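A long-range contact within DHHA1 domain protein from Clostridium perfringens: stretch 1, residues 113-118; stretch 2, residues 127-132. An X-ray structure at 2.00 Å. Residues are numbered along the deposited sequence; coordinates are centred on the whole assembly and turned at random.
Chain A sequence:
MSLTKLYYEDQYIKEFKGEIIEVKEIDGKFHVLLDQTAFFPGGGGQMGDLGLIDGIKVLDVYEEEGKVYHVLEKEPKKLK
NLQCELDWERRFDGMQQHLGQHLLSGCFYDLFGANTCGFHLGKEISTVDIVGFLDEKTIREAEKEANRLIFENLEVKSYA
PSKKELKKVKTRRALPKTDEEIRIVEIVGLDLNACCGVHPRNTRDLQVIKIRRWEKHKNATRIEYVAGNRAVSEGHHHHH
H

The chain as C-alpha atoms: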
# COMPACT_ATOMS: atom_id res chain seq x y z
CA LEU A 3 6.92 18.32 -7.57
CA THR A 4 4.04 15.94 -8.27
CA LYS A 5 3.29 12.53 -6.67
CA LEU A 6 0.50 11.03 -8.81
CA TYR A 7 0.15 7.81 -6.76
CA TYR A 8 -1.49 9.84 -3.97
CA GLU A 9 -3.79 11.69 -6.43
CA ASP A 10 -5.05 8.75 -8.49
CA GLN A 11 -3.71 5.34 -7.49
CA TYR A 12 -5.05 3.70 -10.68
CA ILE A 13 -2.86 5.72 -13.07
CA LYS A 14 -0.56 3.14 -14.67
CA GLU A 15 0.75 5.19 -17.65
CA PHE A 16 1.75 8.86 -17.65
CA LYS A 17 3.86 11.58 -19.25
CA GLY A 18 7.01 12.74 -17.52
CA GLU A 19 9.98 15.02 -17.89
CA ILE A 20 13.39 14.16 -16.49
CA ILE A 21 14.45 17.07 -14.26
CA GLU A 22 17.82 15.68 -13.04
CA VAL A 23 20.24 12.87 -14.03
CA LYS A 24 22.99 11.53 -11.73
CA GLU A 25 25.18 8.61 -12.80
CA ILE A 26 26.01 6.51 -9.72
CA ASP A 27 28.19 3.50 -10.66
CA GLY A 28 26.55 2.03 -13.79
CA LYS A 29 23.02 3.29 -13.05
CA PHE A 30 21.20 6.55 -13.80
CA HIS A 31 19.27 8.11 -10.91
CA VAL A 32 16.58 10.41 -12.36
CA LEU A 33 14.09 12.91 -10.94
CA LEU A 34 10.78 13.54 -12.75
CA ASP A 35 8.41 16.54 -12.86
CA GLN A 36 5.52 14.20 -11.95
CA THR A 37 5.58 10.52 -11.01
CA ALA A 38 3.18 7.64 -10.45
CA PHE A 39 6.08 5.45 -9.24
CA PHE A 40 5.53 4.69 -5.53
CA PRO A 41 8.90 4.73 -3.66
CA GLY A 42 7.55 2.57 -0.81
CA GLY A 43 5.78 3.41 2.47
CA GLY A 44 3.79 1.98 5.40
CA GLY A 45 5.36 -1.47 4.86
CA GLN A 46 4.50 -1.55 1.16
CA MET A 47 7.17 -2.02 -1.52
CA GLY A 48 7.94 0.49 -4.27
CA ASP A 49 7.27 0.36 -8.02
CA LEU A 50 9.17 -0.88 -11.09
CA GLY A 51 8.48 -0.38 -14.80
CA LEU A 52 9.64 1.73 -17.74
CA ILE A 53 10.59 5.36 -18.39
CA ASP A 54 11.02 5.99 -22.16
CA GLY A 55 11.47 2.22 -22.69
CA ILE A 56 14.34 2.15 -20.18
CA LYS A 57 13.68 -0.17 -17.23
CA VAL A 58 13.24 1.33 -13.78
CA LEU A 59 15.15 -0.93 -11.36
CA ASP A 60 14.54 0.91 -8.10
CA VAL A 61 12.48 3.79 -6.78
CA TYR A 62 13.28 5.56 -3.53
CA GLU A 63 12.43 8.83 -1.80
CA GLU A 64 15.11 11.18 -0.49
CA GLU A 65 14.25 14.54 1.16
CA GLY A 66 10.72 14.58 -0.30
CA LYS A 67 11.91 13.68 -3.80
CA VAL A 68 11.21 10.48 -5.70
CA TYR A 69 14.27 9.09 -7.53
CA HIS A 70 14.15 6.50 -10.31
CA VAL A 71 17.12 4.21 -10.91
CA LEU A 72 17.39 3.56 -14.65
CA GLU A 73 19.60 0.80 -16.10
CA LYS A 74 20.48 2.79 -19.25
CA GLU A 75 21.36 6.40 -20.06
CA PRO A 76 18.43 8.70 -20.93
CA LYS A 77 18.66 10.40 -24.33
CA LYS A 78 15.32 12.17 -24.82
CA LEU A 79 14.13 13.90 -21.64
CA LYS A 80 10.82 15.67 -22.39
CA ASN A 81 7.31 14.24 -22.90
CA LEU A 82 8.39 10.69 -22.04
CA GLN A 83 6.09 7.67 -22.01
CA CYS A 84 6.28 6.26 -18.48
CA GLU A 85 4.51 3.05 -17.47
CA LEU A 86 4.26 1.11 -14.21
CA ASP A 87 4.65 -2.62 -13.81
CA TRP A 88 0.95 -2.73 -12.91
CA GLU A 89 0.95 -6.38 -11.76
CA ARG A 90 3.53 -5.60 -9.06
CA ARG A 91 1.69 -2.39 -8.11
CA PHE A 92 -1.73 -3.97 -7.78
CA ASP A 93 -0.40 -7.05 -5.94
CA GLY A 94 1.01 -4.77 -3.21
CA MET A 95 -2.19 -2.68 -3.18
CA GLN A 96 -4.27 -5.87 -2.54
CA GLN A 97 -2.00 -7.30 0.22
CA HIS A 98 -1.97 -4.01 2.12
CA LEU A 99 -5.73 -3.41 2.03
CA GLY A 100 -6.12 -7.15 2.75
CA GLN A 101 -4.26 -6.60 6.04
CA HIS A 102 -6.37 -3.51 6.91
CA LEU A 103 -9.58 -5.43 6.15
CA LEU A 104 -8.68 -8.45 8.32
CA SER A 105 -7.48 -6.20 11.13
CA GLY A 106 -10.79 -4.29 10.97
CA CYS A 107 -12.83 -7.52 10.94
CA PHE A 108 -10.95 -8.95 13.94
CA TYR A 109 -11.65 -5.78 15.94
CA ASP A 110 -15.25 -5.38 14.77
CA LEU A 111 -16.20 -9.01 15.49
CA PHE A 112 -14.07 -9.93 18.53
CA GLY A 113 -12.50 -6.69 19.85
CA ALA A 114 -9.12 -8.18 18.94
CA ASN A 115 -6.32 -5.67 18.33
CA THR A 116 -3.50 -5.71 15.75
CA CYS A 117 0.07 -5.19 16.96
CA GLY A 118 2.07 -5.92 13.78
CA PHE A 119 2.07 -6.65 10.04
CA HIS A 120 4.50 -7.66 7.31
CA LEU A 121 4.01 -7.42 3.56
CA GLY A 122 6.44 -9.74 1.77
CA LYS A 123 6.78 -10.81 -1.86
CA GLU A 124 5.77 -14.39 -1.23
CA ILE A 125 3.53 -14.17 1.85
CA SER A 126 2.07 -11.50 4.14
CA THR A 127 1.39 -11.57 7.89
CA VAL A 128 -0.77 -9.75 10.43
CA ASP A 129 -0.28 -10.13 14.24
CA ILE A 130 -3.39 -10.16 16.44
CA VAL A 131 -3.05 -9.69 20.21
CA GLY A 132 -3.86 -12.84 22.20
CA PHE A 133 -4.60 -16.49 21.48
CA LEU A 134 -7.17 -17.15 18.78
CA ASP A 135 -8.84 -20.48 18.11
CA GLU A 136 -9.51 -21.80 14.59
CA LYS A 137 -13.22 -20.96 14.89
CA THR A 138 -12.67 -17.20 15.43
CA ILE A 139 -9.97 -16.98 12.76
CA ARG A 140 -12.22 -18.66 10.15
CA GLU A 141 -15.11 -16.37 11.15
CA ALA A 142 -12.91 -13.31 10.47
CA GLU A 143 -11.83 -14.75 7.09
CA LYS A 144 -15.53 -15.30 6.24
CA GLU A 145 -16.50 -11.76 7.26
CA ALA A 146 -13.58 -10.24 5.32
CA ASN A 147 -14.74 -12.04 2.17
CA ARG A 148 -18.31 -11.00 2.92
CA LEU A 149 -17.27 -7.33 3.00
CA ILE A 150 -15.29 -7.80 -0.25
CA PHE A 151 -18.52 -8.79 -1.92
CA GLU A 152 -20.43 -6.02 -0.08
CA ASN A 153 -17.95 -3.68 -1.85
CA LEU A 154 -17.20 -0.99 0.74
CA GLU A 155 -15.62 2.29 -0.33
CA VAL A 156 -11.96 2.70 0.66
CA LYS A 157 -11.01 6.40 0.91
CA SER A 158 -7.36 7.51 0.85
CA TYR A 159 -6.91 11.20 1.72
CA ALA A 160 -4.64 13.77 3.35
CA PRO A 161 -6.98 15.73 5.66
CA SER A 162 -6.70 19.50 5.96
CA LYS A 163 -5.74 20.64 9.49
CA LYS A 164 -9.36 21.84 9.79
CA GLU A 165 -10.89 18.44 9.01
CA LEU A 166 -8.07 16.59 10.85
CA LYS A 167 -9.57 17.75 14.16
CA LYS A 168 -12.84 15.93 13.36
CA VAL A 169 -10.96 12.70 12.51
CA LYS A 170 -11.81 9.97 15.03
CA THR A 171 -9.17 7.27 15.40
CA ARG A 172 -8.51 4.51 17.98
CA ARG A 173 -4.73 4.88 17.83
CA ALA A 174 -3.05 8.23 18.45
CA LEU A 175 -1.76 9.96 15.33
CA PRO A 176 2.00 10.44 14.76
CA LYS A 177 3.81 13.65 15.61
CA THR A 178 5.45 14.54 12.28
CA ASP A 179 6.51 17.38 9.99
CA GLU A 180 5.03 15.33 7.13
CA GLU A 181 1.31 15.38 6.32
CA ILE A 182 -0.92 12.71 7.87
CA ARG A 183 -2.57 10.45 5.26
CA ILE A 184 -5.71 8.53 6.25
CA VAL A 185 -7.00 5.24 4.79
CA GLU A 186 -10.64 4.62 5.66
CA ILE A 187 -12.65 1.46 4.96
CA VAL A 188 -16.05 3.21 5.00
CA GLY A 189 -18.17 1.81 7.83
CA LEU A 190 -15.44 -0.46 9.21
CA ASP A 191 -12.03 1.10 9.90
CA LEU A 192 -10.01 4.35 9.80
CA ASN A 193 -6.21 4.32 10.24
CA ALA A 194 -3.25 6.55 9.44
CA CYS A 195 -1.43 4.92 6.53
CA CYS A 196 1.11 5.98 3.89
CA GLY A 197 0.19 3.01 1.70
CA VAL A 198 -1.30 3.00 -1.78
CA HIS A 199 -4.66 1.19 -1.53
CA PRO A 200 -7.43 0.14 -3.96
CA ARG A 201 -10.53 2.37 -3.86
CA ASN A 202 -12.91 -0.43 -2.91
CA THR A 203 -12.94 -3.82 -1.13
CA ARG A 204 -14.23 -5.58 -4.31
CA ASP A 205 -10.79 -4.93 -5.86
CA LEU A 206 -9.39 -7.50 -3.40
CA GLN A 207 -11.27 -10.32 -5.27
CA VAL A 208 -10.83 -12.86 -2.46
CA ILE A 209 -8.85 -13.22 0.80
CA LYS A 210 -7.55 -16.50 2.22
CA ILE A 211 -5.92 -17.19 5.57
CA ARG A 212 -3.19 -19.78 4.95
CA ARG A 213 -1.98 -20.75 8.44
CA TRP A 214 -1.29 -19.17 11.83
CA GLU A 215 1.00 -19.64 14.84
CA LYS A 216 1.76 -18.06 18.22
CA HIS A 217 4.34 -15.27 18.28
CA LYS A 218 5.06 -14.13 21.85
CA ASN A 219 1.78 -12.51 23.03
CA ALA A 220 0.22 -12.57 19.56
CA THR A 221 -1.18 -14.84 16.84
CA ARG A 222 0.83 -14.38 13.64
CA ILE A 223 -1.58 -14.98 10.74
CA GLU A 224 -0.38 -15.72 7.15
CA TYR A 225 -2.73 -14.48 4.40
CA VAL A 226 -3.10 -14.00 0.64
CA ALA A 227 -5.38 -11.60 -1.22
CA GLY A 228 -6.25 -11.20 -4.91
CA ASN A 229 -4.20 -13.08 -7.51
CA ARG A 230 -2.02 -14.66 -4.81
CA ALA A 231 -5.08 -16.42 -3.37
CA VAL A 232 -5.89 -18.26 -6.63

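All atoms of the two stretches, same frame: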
# COMPACT_ATOMS: atom_id res chain seq x y z
N GLY A 113 -13.25 -7.68 19.07
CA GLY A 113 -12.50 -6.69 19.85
C GLY A 113 -11.01 -6.95 19.89
O GLY A 113 -10.30 -6.43 20.75
N ALA A 114 -10.52 -7.75 18.94
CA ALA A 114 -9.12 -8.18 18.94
C ALA A 114 -8.24 -7.17 18.19
O ALA A 114 -8.51 -6.83 17.04
CB ALA A 114 -9.01 -9.55 18.33
N ASN A 115 -7.17 -6.72 18.86
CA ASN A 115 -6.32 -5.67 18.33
C ASN A 115 -5.16 -6.22 17.51
O ASN A 115 -4.75 -7.34 17.72
CB ASN A 115 -5.79 -4.81 19.49
CG ASN A 115 -6.88 -3.96 20.12
OD1 ASN A 115 -7.24 -2.91 19.61
ND2 ASN A 115 -7.42 -4.44 21.24
N THR A 116 -4.68 -5.42 16.57
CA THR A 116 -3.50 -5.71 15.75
C THR A 116 -2.29 -5.03 16.40
O THR A 116 -2.40 -3.92 16.94
CB THR A 116 -3.70 -5.18 14.30
OG1 THR A 116 -4.84 -5.83 13.74
CG2 THR A 116 -2.45 -5.42 13.38
N CYS A 117 -1.15 -5.72 16.38
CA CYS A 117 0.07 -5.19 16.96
C CYS A 117 1.26 -5.31 16.00
O CYS A 117 2.37 -4.92 16.34
CB CYS A 117 0.38 -5.88 18.30
SG CYS A 117 0.58 -7.67 18.22
N GLY A 118 1.02 -5.81 14.80
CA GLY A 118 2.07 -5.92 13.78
C GLY A 118 1.55 -6.41 12.45
O GLY A 118 0.45 -6.95 12.35
N THR A 127 1.90 -11.26 6.55
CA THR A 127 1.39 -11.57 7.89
C THR A 127 0.71 -10.37 8.56
O THR A 127 0.94 -9.21 8.21
CB THR A 127 2.47 -12.16 8.85
OG1 THR A 127 3.55 -11.23 9.00
CG2 THR A 127 3.02 -13.48 8.32
N VAL A 128 -0.16 -10.70 9.50
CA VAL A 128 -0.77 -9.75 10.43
C VAL A 128 -0.72 -10.41 11.83
O VAL A 128 -0.97 -11.62 11.95
CB VAL A 128 -2.20 -9.31 9.97
CG1 VAL A 128 -3.24 -10.49 9.99
CG2 VAL A 128 -2.73 -8.14 10.79
N ASP A 129 -0.36 -9.64 12.86
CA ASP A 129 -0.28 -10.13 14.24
C ASP A 129 -1.47 -9.62 15.03
O ASP A 129 -1.69 -8.42 15.10
CB ASP A 129 1.00 -9.65 14.94
CG ASP A 129 2.27 -10.27 14.36
OD1 ASP A 129 2.20 -11.08 13.42
OD2 ASP A 129 3.36 -9.93 14.87
N ILE A 130 -2.23 -10.53 15.63
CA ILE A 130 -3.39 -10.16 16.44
C ILE A 130 -3.05 -10.46 17.90
O ILE A 130 -2.50 -11.51 18.20
CB ILE A 130 -4.66 -10.94 16.01
CG1 ILE A 130 -4.87 -10.86 14.49
CG2 ILE A 130 -5.89 -10.45 16.75
CD1 ILE A 130 -5.18 -9.47 13.93
N VAL A 131 -3.38 -9.54 18.80
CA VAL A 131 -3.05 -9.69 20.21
C VAL A 131 -3.89 -10.80 20.85
O VAL A 131 -5.12 -10.79 20.77
CB VAL A 131 -3.22 -8.37 21.01
CG1 VAL A 131 -2.65 -8.53 22.40
CG2 VAL A 131 -2.56 -7.20 20.30
N GLY A 132 -3.21 -11.76 21.48
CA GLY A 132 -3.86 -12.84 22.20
C GLY A 132 -3.91 -14.14 21.42
O GLY A 132 -3.53 -14.19 20.25
O HOH W 1 -6.53 -8.10 21.38

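What ties the two stretches together most firmly? Three backbone hydrogen bonds do, each nearly straight. Val 131 N donates to Asn 115 O at 2.8 Å, Asp 129 N to Gly 118 O at 2.9 Å, and Cys 117 N to Asp 129 O at 3.0 Å. Asp 129 thus uses both its backbone polar groups.

How is the pairing extended between and beyond these bonds? Thr 116 and Ile 130 form a non-hydrogen-bonded pair, yet their CA atoms still approach carbonyls: Thr 116 CA lies 3.3 Å from Asp 129 O, and Ile 130 CA 3.4 Å from Asn 115 O. At the Val 131 end, a water bridges the two stretches, accepting from Asn 115 N (2.9 Å) and donating to Val 131 O (3.1 Å).

Which side chains pack across the contact? The end of Ile 130 comes nearer to the first stretch than its CA-to-CB bond suggests; its CD1 lies 3.7 Å from Thr 116 OG1, and its CG2 meets the small Ala 114 CB at 3.6 Å. Thr 116 CG2 touches Val 128 CG2 at 3.8 Å, and Cys 117 CB rests 3.8 Å from Val 131 CG2.

Why does glycine suit position 118? A CB on Gly 118 would fall a tight 3.1 Å from Asp 129 OD2. The buried Asp 129 carboxylate finds its hydrogen bonds elsewhere in the structure, whereas Gly 118 N is buried without a partner.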